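PDB 2WAO: endoglucanase E from Clostridium thermocellum, which probably cleaves beta-1,4-glucosidic bonds in cellulose and, through the family 2 carbohydrate esterase domain described here, removes acetyl groups and binds cello-oligosaccharide. Local coordinates for residues A[45-50]-A[67-72]; A[53-58]-A[100-105]; A[129-134]-A[174-179]; A[180-185]-A[226-231]. One frame throughout, in Å; residues are numbered along the deposited sequence.

Contact 1 (A[45-50]-A[67-72])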
loop_
_atom_site.group_PDB
_atom_site.type_symbol
_atom_site.label_atom_id
_atom_site.label_comp_id
_atom_site.label_asym_id
_atom_site.label_seq_id
_atom_site.Cartn_x
_atom_site.Cartn_y
_atom_site.Cartn_z
ATOM N N VAL A 45 17.217 8.534 13.290
ATOM C CA VAL A 45 17.329 7.276 12.562
ATOM C C VAL A 45 18.341 7.448 11.432
ATOM O O VAL A 45 18.461 8.540 10.879
ATOM C CB VAL A 45 15.920 6.820 11.989
ATOM C CG1 VAL A 45 15.422 7.783 10.924
ATOM C CG2 VAL A 45 15.970 5.372 11.421
ATOM N N THR A 46 19.066 6.383 11.108
ATOM C CA THR A 46 19.891 6.369 9.916
ATOM C C THR A 46 19.212 5.514 8.859
ATOM O O THR A 46 18.833 4.357 9.114
ATOM C CB THR A 46 21.302 5.817 10.230
ATOM O OG1 THR A 46 21.875 6.618 11.284
ATOM C CG2 THR A 46 22.197 5.891 8.997
ATOM N N ILE A 47 19.039 6.117 7.682
ATOM C CA ILE A 47 18.334 5.493 6.567
ATOM C C ILE A 47 19.220 5.486 5.328
ATOM O O ILE A 47 19.763 6.546 4.942
ATOM C CB ILE A 47 17.052 6.290 6.221
ATOM C CG1 ILE A 47 16.018 6.102 7.354
ATOM C CG2 ILE A 47 16.490 5.820 4.823
ATOM C CD1 ILE A 47 14.924 7.184 7.402
ATOM N N LYS A 48 19.331 4.322 4.696
ATOM C CA LYS A 48 19.886 4.250 3.344
ATOM C C LYS A 48 18.762 4.058 2.334
ATOM O O LYS A 48 17.893 3.206 2.539
ATOM C CB LYS A 48 20.912 3.118 3.251
ATOM C CG LYS A 48 21.525 2.949 1.849
ATOM C CD LYS A 48 22.633 1.912 1.884
ATOM C CE LYS A 48 22.867 1.361 0.499
ATOM N NZ LYS A 48 23.766 0.206 0.637
ATOM N N SER A 49 18.789 4.819 1.241
ATOM C CA SER A 49 17.733 4.803 0.228
ATOM C C SER A 49 18.334 4.728 -1.159
ATOM O O SER A 49 19.245 5.498 -1.486
ATOM C CB SER A 49 16.868 6.078 0.328
ATOM O OG SER A 49 15.781 5.981 -0.635
ATOM N N GLY A 50 17.803 3.827 -1.976
ATOM C CA GLY A 50 18.287 3.647 -3.346
ATOM C C GLY A 50 17.852 4.747 -4.310
ATOM O O GLY A 50 18.536 5.013 -5.305
ATOM N N PHE A 67 9.973 14.051 5.032
ATOM C CA PHE A 67 11.360 14.329 4.606
ATOM C C PHE A 67 11.801 13.280 3.624
ATOM O O PHE A 67 11.237 12.182 3.588
ATOM C CB PHE A 67 12.311 14.369 5.806
ATOM C CG PHE A 67 12.410 13.058 6.538
ATOM C CD1 PHE A 67 13.389 12.143 6.194
ATOM C CD2 PHE A 67 11.480 12.720 7.566
ATOM C CE1 PHE A 67 13.490 10.900 6.880
ATOM C CE2 PHE A 67 11.582 11.493 8.237
ATOM C CZ PHE A 67 12.558 10.586 7.890
ATOM N N SER A 68 12.788 13.599 2.805
ATOM C CA SER A 68 13.265 12.637 1.854
ATOM C C SER A 68 14.650 12.181 2.208
ATOM O O SER A 68 15.413 12.933 2.833
ATOM C CB SER A 68 13.341 13.218 0.433
ATOM O OG SER A 68 14.118 14.404 0.433
ATOM N N VAL A 69 14.980 10.975 1.761
ATOM C CA VAL A 69 16.341 10.505 1.739
ATOM C C VAL A 69 16.577 10.026 0.313
ATOM O O VAL A 69 15.942 9.070 -0.149
ATOM C CB VAL A 69 16.622 9.402 2.784
ATOM C CG1 VAL A 69 18.109 8.934 2.677
ATOM C CG2 VAL A 69 16.338 9.886 4.206
ATOM N N ASN A 70 17.472 10.718 -0.396
ATOM C CA ASN A 70 17.585 10.533 -1.851
ATOM C C ASN A 70 18.933 9.933 -2.304
ATOM O O ASN A 70 19.974 10.626 -2.304
ATOM C CB ASN A 70 17.233 11.850 -2.600
ATOM C CG ASN A 70 17.132 11.656 -4.131
ATOM O OD1 ASN A 70 17.344 10.560 -4.636
ATOM N ND2 ASN A 70 16.817 12.735 -4.864
ATOM N N ALA A 71 18.909 8.655 -2.666
ATOM C CA ALA A 71 20.066 7.942 -3.257
ATOM C C ALA A 71 21.335 8.123 -2.417
ATOM O O ALA A 71 22.425 8.438 -2.948
ATOM C CB ALA A 71 20.305 8.371 -4.696
ATOM N N THR A 72 21.173 7.926 -1.110
ATOM C CA THR A 72 22.217 8.230 -0.129
ATOM C C THR A 72 21.908 7.551 1.194
ATOM O O THR A 72 20.862 6.896 1.345
ATOM C CB THR A 72 22.342 9.757 0.112
ATOM O OG1 THR A 72 23.621 10.068 0.691
ATOM C CG2 THR A 72 21.197 10.322 0.970
#
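Phe67 and Ile47 reach toward each other tip to tip: CE1 of Phe67 lies 4.0 Å from CD1 of Ile47, the methyl sitting at the ring edge near its plane. Two residues on, Val69 crosses Ile47 obliquely; Val69 CG1 is 4.1 Å from Ile47 CG2, and Val69 CG2 touches the same methyl. With CG1 of Val69 anti to the backbone N (chi1 179°), that branch also comes up against CB of Ser49, at 3.9 Å. The hydroxyl of Ser49 is hydrogen-bonded to the carbonyl of Gly51. The two strands belong to different sheets of a beta sandwich, 45-49 to one and 67-70 to the other, and their segments run at 56° to each other with the apolar residues filling the gap. Ala71 turns the corner that carries the chain from one sheet to the next, where strand 73-79 pairs with strand 43-49. CA of Ala71 makes a CA-H...O contact of 3.1 Å with Ser49 O, and its CB meets the carbonyl of Gly50. Thr72 then joins the backbone of Ser49: Ser49 N donates to Thr72 O at 2.9 Å (162° at the hydrogen), while the return bond from Thr72 N to Ser49 O is weak.

Contact 2 (A[53-58]-A[100-105])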
loop_
_atom_site.group_PDB
_atom_site.type_symbol
_atom_site.label_atom_id
_atom_site.label_comp_id
_atom_site.label_asym_id
_atom_site.label_seq_id
_atom_site.Cartn_x
_atom_site.Cartn_y
_atom_site.Cartn_z
ATOM N N ASN A 53 13.186 8.501 -1.891
ATOM C CA ASN A 53 12.112 8.048 -1.021
ATOM C C ASN A 53 11.773 9.111 0.007
ATOM O O ASN A 53 12.656 9.827 0.527
ATOM C CB ASN A 53 12.503 6.734 -0.311
ATOM C CG ASN A 53 12.344 5.522 -1.223
ATOM O OD1 ASN A 53 13.319 4.848 -1.574
ATOM N ND2 ASN A 53 11.111 5.249 -1.618
ATOM N N TRP A 54 10.497 9.161 0.353
ATOM C CA TRP A 54 10.004 10.112 1.318
ATOM C C TRP A 54 9.430 9.339 2.481
ATOM O O TRP A 54 8.832 8.274 2.269
ATOM C CB TRP A 54 8.876 10.965 0.693
ATOM C CG TRP A 54 9.448 12.102 -0.188
ATOM C CD1 TRP A 54 10.032 11.985 -1.430
ATOM C CD2 TRP A 54 9.601 13.469 0.208
ATOM N NE1 TRP A 54 10.481 13.241 -1.867
ATOM C CE2 TRP A 54 10.240 14.157 -0.871
ATOM C CE3 TRP A 54 9.248 14.187 1.372
ATOM C CZ2 TRP A 54 10.520 15.544 -0.830
ATOM C CZ3 TRP A 54 9.534 15.574 1.413
ATOM C CH2 TRP A 54 10.172 16.222 0.309
ATOM N N PHE A 55 9.555 9.942 3.655
ATOM C CA PHE A 55 9.111 9.381 4.942
ATOM C C PHE A 55 8.320 10.371 5.766
ATOM O O PHE A 55 8.466 11.590 5.619
ATOM C CB PHE A 55 10.295 8.903 5.776
ATOM C CG PHE A 55 11.211 7.973 5.032
ATOM C CD1 PHE A 55 11.038 6.594 5.099
ATOM C CD2 PHE A 55 12.182 8.504 4.178
ATOM C CE1 PHE A 55 11.869 5.714 4.338
ATOM C CE2 PHE A 55 13.022 7.644 3.429
ATOM C CZ PHE A 55 12.857 6.253 3.523
ATOM N N GLN A 56 7.514 9.845 6.687
ATOM C CA GLN A 56 6.903 10.701 7.716
ATOM C C GLN A 56 7.008 9.952 9.040
ATOM O O GLN A 56 6.769 8.718 9.069
ATOM C CB GLN A 56 5.432 10.962 7.403
ATOM C CG GLN A 56 4.768 11.964 8.409
ATOM C CD GLN A 56 3.458 12.473 7.913
ATOM O OE1 GLN A 56 3.203 13.713 7.869
ATOM N NE2 GLN A 56 2.580 11.527 7.523
ATOM N N ALA A 57 7.394 10.685 10.100
ATOM C CA ALA A 57 7.331 10.210 11.494
ATOM C C ALA A 57 5.991 10.636 12.091
ATOM O O ALA A 57 5.538 11.760 11.891
ATOM C CB ALA A 57 8.491 10.815 12.301
ATOM N N ILE A 58 5.326 9.726 12.790
ATOM C CA ILE A 58 4.084 10.034 13.478
ATOM C C ILE A 58 4.357 9.760 14.941
ATOM O O ILE A 58 4.613 8.611 15.316
ATOM C CB ILE A 58 2.881 9.181 12.977
ATOM C CG1 ILE A 58 2.676 9.344 11.459
ATOM C CG2 ILE A 58 1.588 9.644 13.691
ATOM C CD1 ILE A 58 3.402 8.327 10.600
ATOM N N GLY A 100 12.817 2.827 -4.913
ATOM C CA GLY A 100 14.062 2.262 -4.417
ATOM C C GLY A 100 13.891 1.565 -3.096
ATOM O O GLY A 100 12.990 1.880 -2.330
ATOM N N GLU A 101 14.786 0.626 -2.814
ATOM C CA GLU A 101 14.800 -0.066 -1.514
ATOM C C GLU A 101 15.352 0.840 -0.450
ATOM O O GLU A 101 16.167 1.729 -0.731
ATOM C CB GLU A 101 15.667 -1.339 -1.576
ATOM C CG GLU A 101 15.156 -2.294 -2.625
ATOM C CD GLU A 101 16.165 -3.381 -2.993
ATOM O OE1 GLU A 101 17.202 -3.494 -2.272
ATOM O OE2 GLU A 101 15.917 -4.098 -4.007
ATOM N N VAL A 102 14.920 0.605 0.778
ATOM C CA VAL A 102 15.330 1.413 1.909
ATOM C C VAL A 102 15.836 0.448 2.984
ATOM O O VAL A 102 15.223 -0.601 3.220
ATOM C CB VAL A 102 14.097 2.159 2.435
ATOM C CG1 VAL A 102 14.286 2.735 3.901
ATOM C CG2 VAL A 102 13.728 3.250 1.431
ATOM N N GLN A 103 16.919 0.830 3.631
ATOM C CA GLN A 103 17.474 0.023 4.723
ATOM C C GLN A 103 17.494 0.906 5.966
ATOM O O GLN A 103 17.939 2.071 5.909
ATOM C CB GLN A 103 18.870 -0.458 4.325
ATOM C CG GLN A 103 19.541 -1.374 5.367
ATOM C CD GLN A 103 20.841 -1.994 4.884
ATOM O OE1 GLN A 103 21.587 -1.388 4.079
ATOM N NE2 GLN A 103 21.115 -3.227 5.342
ATOM N N PHE A 104 16.994 0.356 7.076
ATOM C CA PHE A 104 17.003 1.050 8.345
ATOM C C PHE A 104 18.243 0.616 9.069
ATOM O O PHE A 104 18.440 -0.581 9.335
ATOM C CB PHE A 104 15.704 0.811 9.157
ATOM C CG PHE A 104 14.506 1.358 8.463
ATOM C CD1 PHE A 104 14.250 2.715 8.478
ATOM C CD2 PHE A 104 13.694 0.520 7.707
ATOM C CE1 PHE A 104 13.163 3.243 7.778
ATOM C CE2 PHE A 104 12.604 1.025 6.992
ATOM C CZ PHE A 104 12.338 2.395 7.035
ATOM N N LEU A 105 19.111 1.586 9.323
ATOM C CA LEU A 105 20.416 1.272 9.879
ATOM C C LEU A 105 20.548 1.528 11.375
ATOM O O LEU A 105 21.608 1.274 11.931
ATOM C CB LEU A 105 21.517 1.975 9.091
ATOM C CG LEU A 105 21.620 1.496 7.652
ATOM C CD1 LEU A 105 22.436 2.553 6.913
ATOM C CD2 LEU A 105 22.278 0.114 7.555
#
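The core of the N-terminal beta sandwich is closed here, where Phe55 on one sheet and Val102 on the other extend toward each other tip to tip. The axes of segments 53-58 and 102-105 come within 10.4 Å, at 48°, a spacing filled by side chains. Phe55 CG is anti to the carbonyl carbon (chi1 -52°), and the ring brings CZ to the valine fork: CZ of Phe55 is 3.8 Å from Val102 CG2, a methyl at the ring edge near its plane, and about equally far from CG1. That CG1 is shared, since it also stands 3.7 Å above the ring plane of Phe104, offset toward the rim. CZ of Phe104 in turn comes within 4.3 Å of Phe55 CE1. Asn53 CG lies 3.8 Å from Val102 CG2. At Gly100 the backbone angles would press a CB against the preceding carbonyl oxygen, a conformation that only glycine takes easily, and Gly100 O receives a weak hydrogen bond from Lys93 NZ. Ile47 and Leu91 pack around the same aromatic cluster. The chemistry is thus dominated by dispersion between methyls and rings, with polar groups gathered at the Asn53-Gly100 end, so the two sheets are joined here mainly by hydrophobic contact.

Contact 3 (A[129-134]-A[174-179]). With BGC (beta-D-glucopyranose), chain B; BGC (beta-D-glucopyranose), chain C; FMT (formic acid), chain D.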
loop_
_atom_site.group_PDB
_atom_site.type_symbol
_atom_site.label_atom_id
_atom_site.label_comp_id
_atom_site.label_asym_id
_atom_site.label_seq_id
_atom_site.Cartn_x
_atom_site.Cartn_y
_atom_site.Cartn_z
ATOM N N GLY A 129 -2.283 -3.780 -5.671
ATOM C CA GLY A 129 -2.823 -2.785 -6.559
ATOM C C GLY A 129 -1.810 -2.018 -7.376
ATOM O O GLY A 129 -0.717 -2.497 -7.595
ATOM N N ASP A 130 -2.227 -0.844 -7.842
ATOM C CA ASP A 130 -1.431 -0.095 -8.841
ATOM C C ASP A 130 -1.233 1.321 -8.292
ATOM O O ASP A 130 -1.048 1.501 -7.066
ATOM C CB ASP A 130 -2.144 -0.171 -10.213
ATOM C CG ASP A 130 -3.652 0.322 -10.151
ATOM O OD1 ASP A 130 -4.032 1.139 -9.226
ATOM O OD2 ASP A 130 -4.449 -0.070 -11.037
ATOM N N SER A 131 -1.306 2.339 -9.152
ATOM C CA SER A 131 -1.001 3.710 -8.740
ATOM C C SER A 131 -1.963 4.218 -7.693
ATOM O O SER A 131 -1.587 5.006 -6.857
ATOM C CB SER A 131 -1.063 4.666 -9.932
ATOM O OG SER A 131 -0.201 4.223 -10.971
ATOM N N ILE A 132 -3.231 3.763 -7.776
ATOM C CA ILE A 132 -4.278 4.214 -6.883
ATOM C C ILE A 132 -3.902 3.758 -5.461
ATOM O O ILE A 132 -3.978 4.542 -4.519
ATOM C CB ILE A 132 -5.661 3.654 -7.309
ATOM C CG1 ILE A 132 -6.030 4.186 -8.719
ATOM C CG2 ILE A 132 -6.760 4.168 -6.286
ATOM C CD1 ILE A 132 -7.112 3.364 -9.415
ATOM N N THR A 133 -3.439 2.518 -5.310
ATOM C CA THR A 133 -3.079 2.058 -3.944
ATOM C C THR A 133 -1.750 2.544 -3.428
ATOM O O THR A 133 -1.574 2.755 -2.227
ATOM C CB THR A 133 -3.564 0.586 -3.569
ATOM O OG1 THR A 133 -2.628 -0.217 -2.811
ATOM C CG2 THR A 133 -4.327 -0.059 -4.558
ATOM N N CYS A 134 -0.865 2.871 -4.351
ATOM C CA CYS A 134 0.370 3.654 -4.056
ATOM C C CYS A 134 0.077 5.102 -3.593
ATOM O O CYS A 134 0.965 5.753 -3.025
ATOM C CB CYS A 134 1.261 3.698 -5.321
ATOM S SG CYS A 134 2.028 2.093 -5.689
ATOM N N ALA A 174 1.866 -2.843 -4.178
ATOM C CA ALA A 174 1.310 -1.985 -5.241
ATOM C C ALA A 174 2.450 -1.361 -6.025
ATOM O O ALA A 174 3.500 -1.049 -5.478
ATOM C CB ALA A 174 0.420 -0.944 -4.640
ATOM N N TRP A 175 2.210 -1.155 -7.302
ATOM C CA TRP A 175 3.262 -0.659 -8.218
ATOM C C TRP A 175 2.569 0.217 -9.236
ATOM O O TRP A 175 1.644 -0.246 -9.926
ATOM C CB TRP A 175 3.910 -1.866 -8.913
ATOM C CG TRP A 175 5.176 -1.511 -9.652
ATOM C CD1 TRP A 175 5.262 -0.905 -10.876
ATOM C CD2 TRP A 175 6.516 -1.791 -9.230
ATOM N NE1 TRP A 175 6.603 -0.776 -11.241
ATOM C CE2 TRP A 175 7.383 -1.323 -10.250
ATOM C CE3 TRP A 175 7.076 -2.388 -8.062
ATOM C CZ2 TRP A 175 8.800 -1.409 -10.145
ATOM C CZ3 TRP A 175 8.480 -2.485 -7.962
ATOM C CH2 TRP A 175 9.325 -2.012 -9.012
ATOM N N SER A 176 2.978 1.484 -9.316
ATOM C CA SER A 176 2.318 2.451 -10.217
ATOM C C SER A 176 2.382 1.992 -11.678
ATOM O O SER A 176 3.428 1.524 -12.138
ATOM C CB SER A 176 2.912 3.841 -10.058
ATOM O OG SER A 176 2.307 4.497 -8.965
ATOM N N GLY A 177 1.239 2.051 -12.358
ATOM C CA GLY A 177 1.129 1.669 -13.779
ATOM C C GLY A 177 0.989 0.180 -14.074
ATOM O O GLY A 177 0.877 -0.188 -15.232
ATOM N N ILE A 178 1.013 -0.685 -13.051
ATOM C CA ILE A 178 1.007 -2.130 -13.284
ATOM C C ILE A 178 -0.423 -2.634 -13.575
ATOM O O ILE A 178 -1.406 -2.040 -13.082
ATOM C CB ILE A 178 1.593 -2.872 -12.039
ATOM C CG1 ILE A 178 2.289 -4.172 -12.491
ATOM C CG2 ILE A 178 0.526 -3.099 -10.900
ATOM C CD1 ILE A 178 3.156 -4.811 -11.379
ATOM N N GLY A 179 -0.526 -3.730 -14.315
ATOM C CA GLY A 179 -1.832 -4.327 -14.593
ATOM C C GLY A 179 -1.748 -5.837 -14.524
ATOM O O GLY A 179 -0.700 -6.434 -14.151
HETATM C C2 BGC B . 0.643 9.012 -16.354
HETATM C C3 BGC B . 1.806 8.039 -16.476
HETATM C C4 BGC B . 1.719 6.988 -15.364
HETATM C C5 BGC B . 0.333 6.309 -15.427
HETATM C C6 BGC B . 0.122 5.160 -14.420
HETATM C C1 BGC B . -0.675 8.244 -16.334
HETATM O O2 BGC B . 0.710 9.964 -17.421
HETATM O O3 BGC B . 3.044 8.756 -16.374
HETATM O O4 BGC B . 2.654 6.115 -15.759
HETATM O O5 BGC B . -0.671 7.309 -15.271
HETATM O O6 BGC B . 0.269 5.672 -13.107
HETATM C C2 BGC C . 4.353 4.463 -15.244
HETATM C C3 BGC C . 5.418 4.104 -14.201
HETATM C C4 BGC C . 6.165 5.351 -13.722
HETATM C C5 BGC C . 5.150 6.337 -13.177
HETATM C C6 BGC C . 5.811 7.577 -12.549
HETATM C C1 BGC C . 3.518 5.632 -14.735
HETATM O O2 BGC C . 3.525 3.350 -15.553
HETATM O O3 BGC C . 6.278 3.096 -14.691
HETATM O O4 BGC C . 7.035 5.003 -12.664
HETATM O O5 BGC C . 4.360 6.683 -14.302
HETATM O O6 BGC C . 6.152 8.507 -13.543
HETATM C C FMT D . -2.828 2.517 -12.071
HETATM O O1 FMT D . -1.724 2.963 -12.416
HETATM O O2 FMT D . -3.807 3.159 -11.665
HETATM O O HOH W 1 -4.211 -1.704 -13.074
#
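Ser131 faces the turn that begins after Ala174: its OG lies 3.2 Å from CA of Ser176, with OG anti to the carbonyl carbon (chi1 -55°) in the conformer described, one of two modelled. The hydroxyl of Ser176 is hydrogen-bonded to Glu96. Ser131 OG accepts from O6 of a bound glucose at 2.6 Å, while its very short approach to an oxygen of formic acid, probably from the crystallisation liquor, is doubtful. Asp130 sets its carboxylate against the same formic acid molecule and caps the helix start: OD1 accepts from Ile132 N at 3.1 Å on its anti side, an N-cap bond, and OD2 reaches the carbonyl of Ile178 through a water. Cys134 SG packs on Ala174 CB at 3.6 Å, and Trp175 N donates to Gly129 O at 3.2 Å beside the parallel bridge of Gly129 with Ala174. Gly177, at positive phi, leaves room for O2 of the next glucose, which a CB would strike. Gly129-Asp130-Ser131 matches the GDS motif of SGNH hydrolases, so Ser131 is probably the nucleophile. Gly177 N donates to formic acid O1 at 3.1 Å and Ser131 N does so weakly, consistent with an oxyanion hole, which would stabilise the negative oxygen of a tetrahedral intermediate.

Contact 4 (A[180-185]-A[226-231]). With BGC (beta-D-glucopyranose), chain B; BGC (beta-D-glucopyranose), chain E; FMT (formic acid), chain H.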
loop_
_atom_site.group_PDB
_atom_site.type_symbol
_atom_site.label_atom_id
_atom_site.label_comp_id
_atom_site.label_asym_id
_atom_site.label_seq_id
_atom_site.Cartn_x
_atom_site.Cartn_y
_atom_site.Cartn_z
ATOM N N LEU A 180 -2.869 -6.453 -14.884
ATOM C CA LEU A 180 -2.973 -7.870 -14.935
ATOM C C LEU A 180 -2.487 -8.421 -16.280
ATOM O O LEU A 180 -1.900 -9.540 -16.324
ATOM C CB LEU A 180 -4.427 -8.323 -14.767
ATOM C CG LEU A 180 -4.780 -8.270 -13.292
ATOM C CD1 LEU A 180 -6.248 -8.102 -13.050
ATOM C CD2 LEU A 180 -4.234 -9.544 -12.593
ATOM N N THR A 181 -2.799 -7.702 -17.363
ATOM C CA THR A 181 -2.366 -8.178 -18.734
ATOM C C THR A 181 -1.387 -7.242 -19.426
ATOM O O THR A 181 -0.760 -7.627 -20.455
ATOM C CB THR A 181 -3.585 -8.364 -19.712
ATOM O OG1 THR A 181 -4.090 -7.082 -20.077
ATOM C CG2 THR A 181 -4.679 -9.186 -19.050
ATOM N N MET A 182 -1.288 -6.016 -18.918
ATOM C CA MET A 182 -0.468 -4.954 -19.519
ATOM C C MET A 182 -0.208 -3.887 -18.477
ATOM O O MET A 182 -0.975 -3.760 -17.525
ATOM C CB MET A 182 -1.191 -4.336 -20.739
ATOM C CG MET A 182 -2.481 -3.654 -20.343
ATOM S SD MET A 182 -3.397 -3.017 -21.741
ATOM C CE MET A 182 -2.366 -1.619 -22.055
ATOM N N ASN A 183 0.860 -3.119 -18.666
ATOM C CA ASN A 183 1.121 -1.941 -17.873
ATOM C C ASN A 183 0.584 -0.712 -18.599
ATOM O O ASN A 183 0.201 -0.803 -19.754
ATOM C CB ASN A 183 2.620 -1.857 -17.591
ATOM C CG ASN A 183 3.073 -3.056 -16.778
ATOM O OD1 ASN A 183 2.383 -3.475 -15.834
ATOM N ND2 ASN A 183 4.128 -3.699 -17.226
ATOM N N TYR A 184 0.535 0.411 -17.910
ATOM C CA TYR A 184 0.051 1.671 -18.493
ATOM C C TYR A 184 0.632 1.941 -19.897
ATOM O O TYR A 184 1.838 1.907 -20.079
ATOM C CB TYR A 184 0.361 2.871 -17.583
ATOM C CG TYR A 184 -0.194 4.110 -18.244
ATOM C CD1 TYR A 184 -1.573 4.328 -18.300
ATOM C CD2 TYR A 184 0.656 4.997 -18.913
ATOM C CE1 TYR A 184 -2.086 5.431 -18.987
ATOM C CE2 TYR A 184 0.145 6.111 -19.594
ATOM C CZ TYR A 184 -1.217 6.310 -19.605
ATOM O OH TYR A 184 -1.709 7.403 -20.266
ATOM N N GLY A 185 -0.260 2.214 -20.855
ATOM C CA GLY A 185 0.115 2.532 -22.261
ATOM C C GLY A 185 0.790 1.388 -23.045
ATOM O O GLY A 185 1.376 1.629 -24.112
ATOM N N PHE A 226 -7.388 -1.041 -18.963
ATOM C CA PHE A 226 -8.479 -0.385 -19.728
ATOM C C PHE A 226 -8.326 1.108 -19.910
ATOM O O PHE A 226 -9.240 1.743 -20.455
ATOM C CB PHE A 226 -9.882 -0.717 -19.101
ATOM C CG PHE A 226 -10.181 -2.151 -19.117
ATOM C CD1 PHE A 226 -10.747 -2.748 -20.276
ATOM C CD2 PHE A 226 -9.824 -2.966 -18.015
ATOM C CE1 PHE A 226 -10.967 -4.097 -20.362
ATOM C CE2 PHE A 226 -10.038 -4.357 -18.094
ATOM C CZ PHE A 226 -10.618 -4.920 -19.260
ATOM N N SER A 227 -7.206 1.713 -19.490
ATOM C CA SER A 227 -7.104 3.160 -19.615
ATOM C C SER A 227 -6.598 3.613 -20.990
ATOM O O SER A 227 -6.748 4.746 -21.322
ATOM C CB SER A 227 -6.299 3.813 -18.481
ATOM O OG SER A 227 -4.941 3.341 -18.501
ATOM N N THR A 228 -5.969 2.729 -21.767
ATOM C CA THR A 228 -5.511 3.135 -23.092
ATOM C C THR A 228 -6.138 2.197 -24.122
ATOM O O THR A 228 -7.163 2.561 -24.722
ATOM C CB THR A 228 -3.954 3.242 -23.183
ATOM O OG1 THR A 228 -3.372 2.001 -22.771
ATOM C CG2 THR A 228 -3.423 4.416 -22.300
ATOM N N SER A 229 -5.621 0.984 -24.226
ATOM C CA SER A 229 -6.088 -0.018 -25.183
ATOM C C SER A 229 -6.729 -1.123 -24.348
ATOM O O SER A 229 -6.046 -1.667 -23.463
ATOM C CB SER A 229 -4.871 -0.562 -25.904
ATOM O OG SER A 229 -5.269 -1.439 -26.927
ATOM N N PHE A 230 -8.010 -1.405 -24.584
ATOM C CA PHE A 230 -8.799 -2.315 -23.733
ATOM C C PHE A 230 -8.246 -3.739 -23.806
ATOM O O PHE A 230 -8.151 -4.300 -24.903
ATOM C CB PHE A 230 -10.280 -2.356 -24.154
ATOM C CG PHE A 230 -11.003 -1.018 -24.063
ATOM C CD1 PHE A 230 -10.573 -0.013 -23.182
ATOM C CD2 PHE A 230 -12.132 -0.796 -24.838
ATOM C CE1 PHE A 230 -11.264 1.222 -23.106
ATOM C CE2 PHE A 230 -12.816 0.424 -24.769
ATOM C CZ PHE A 230 -12.388 1.421 -23.890
ATOM N N ALA A 231 -7.928 -4.353 -22.664
ATOM C CA ALA A 231 -7.401 -5.734 -22.659
ATOM C C ALA A 231 -8.449 -6.716 -23.189
ATOM O O ALA A 231 -9.648 -6.538 -22.962
ATOM C CB ALA A 231 -7.002 -6.149 -21.221
HETATM C C2 BGC B . 0.643 9.012 -16.354
HETATM C C3 BGC B . 1.806 8.039 -16.476
HETATM C C4 BGC B . 1.719 6.988 -15.364
HETATM C C5 BGC B . 0.333 6.309 -15.427
HETATM C C6 BGC B . 0.122 5.160 -14.420
HETATM C C1 BGC B . -0.675 8.244 -16.334
HETATM O O2 BGC B . 0.710 9.964 -17.421
HETATM O O3 BGC B . 3.044 8.756 -16.374
HETATM O O4 BGC B . 2.654 6.115 -15.759
HETATM O O5 BGC B . -0.671 7.309 -15.271
HETATM O O6 BGC B . 0.269 5.672 -13.107
HETATM C C2 BGC E . -5.238 7.820 -16.567
HETATM C C3 BGC E . -3.861 7.937 -15.916
HETATM C C4 BGC E . -2.934 8.794 -16.762
HETATM C C5 BGC E . -3.580 10.148 -17.078
HETATM C C6 BGC E . -2.710 10.840 -18.130
HETATM C C1 BGC E . -5.791 9.224 -16.880
HETATM O O2 BGC E . -6.143 7.123 -15.716
HETATM O O3 BGC E . -3.318 6.649 -15.739
HETATM O O4 BGC E . -1.783 9.117 -16.164
HETATM O O5 BGC E . -4.895 10.020 -17.634
HETATM O O6 BGC E . -3.390 12.021 -18.388
HETATM C C FMT H . -9.650 0.908 -26.600
HETATM O O1 FMT H . -10.054 1.636 -27.512
HETATM O O2 FMT H . -9.246 -0.238 -26.800
HETATM O O HOH W 2 -3.121 1.818 -19.959
#
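Tyr184 and Thr228 account for much of the van der Waals contact: their side chains cross at about a right angle, with Thr228 CG2 3.7 Å from Tyr184 CE1. At the ring edge, near its plane, Ser227 OG lies 3.5 Å from CD1 of Tyr184. Met182 SD lies 3.4 Å from Ser229 O, and a bend at chi3 brings CE beside Thr228 OG1. Thr181 OG1 abuts the methyl CB of Ala231 at 3.3 Å. Polar linkage passes through one water, which accepts from Gly185 N at 3.0 Å and is hydrogen-bonded to Ser227 OG and Thr228 OG1, so that three residues of two loops share a single solvent molecule. Asp225, just before Phe226, takes the N-H groups of Leu180 and Thr181 and so ties the same loops by side chain to backbone. Sugar contact is the third kind: the Tyr184 ring offers a face to a glucose, whose C5 stands 3.6 Å above the plane, offset toward the rim. A second glucose comes near CE1 through its O3. Apolar sugar carbons over an aromatic face suit a carbohydrate-binding platform, where the C-H groups of a glucose ring stack on a flat side chain.

In the fold
Contacts 1 and 2 belong to the N-terminal sandwich, their centres 6 Å apart; strands 43-49 and 102-108 are neighbours in one sheet, 52-59 and 62-70 in the other, and Lys48 O lies 2.8 Å from Gln103 N in a probable hydrogen bond. Contacts 3 and 4 line the glycan pocket of the esterase domain, centres 13 Å apart, where Gly177 O meets Tyr184 N at 2.8 Å in another such bond and both contacts touch the same glucose, with His310 also bonding the sugar. The sandwich approaches the pocket through contact 2, whose nearest atoms are about 7 Å from contact 3; the nearest atoms of contact 1 are about 12 Å from contact 3 and about 21 Å from contact 4.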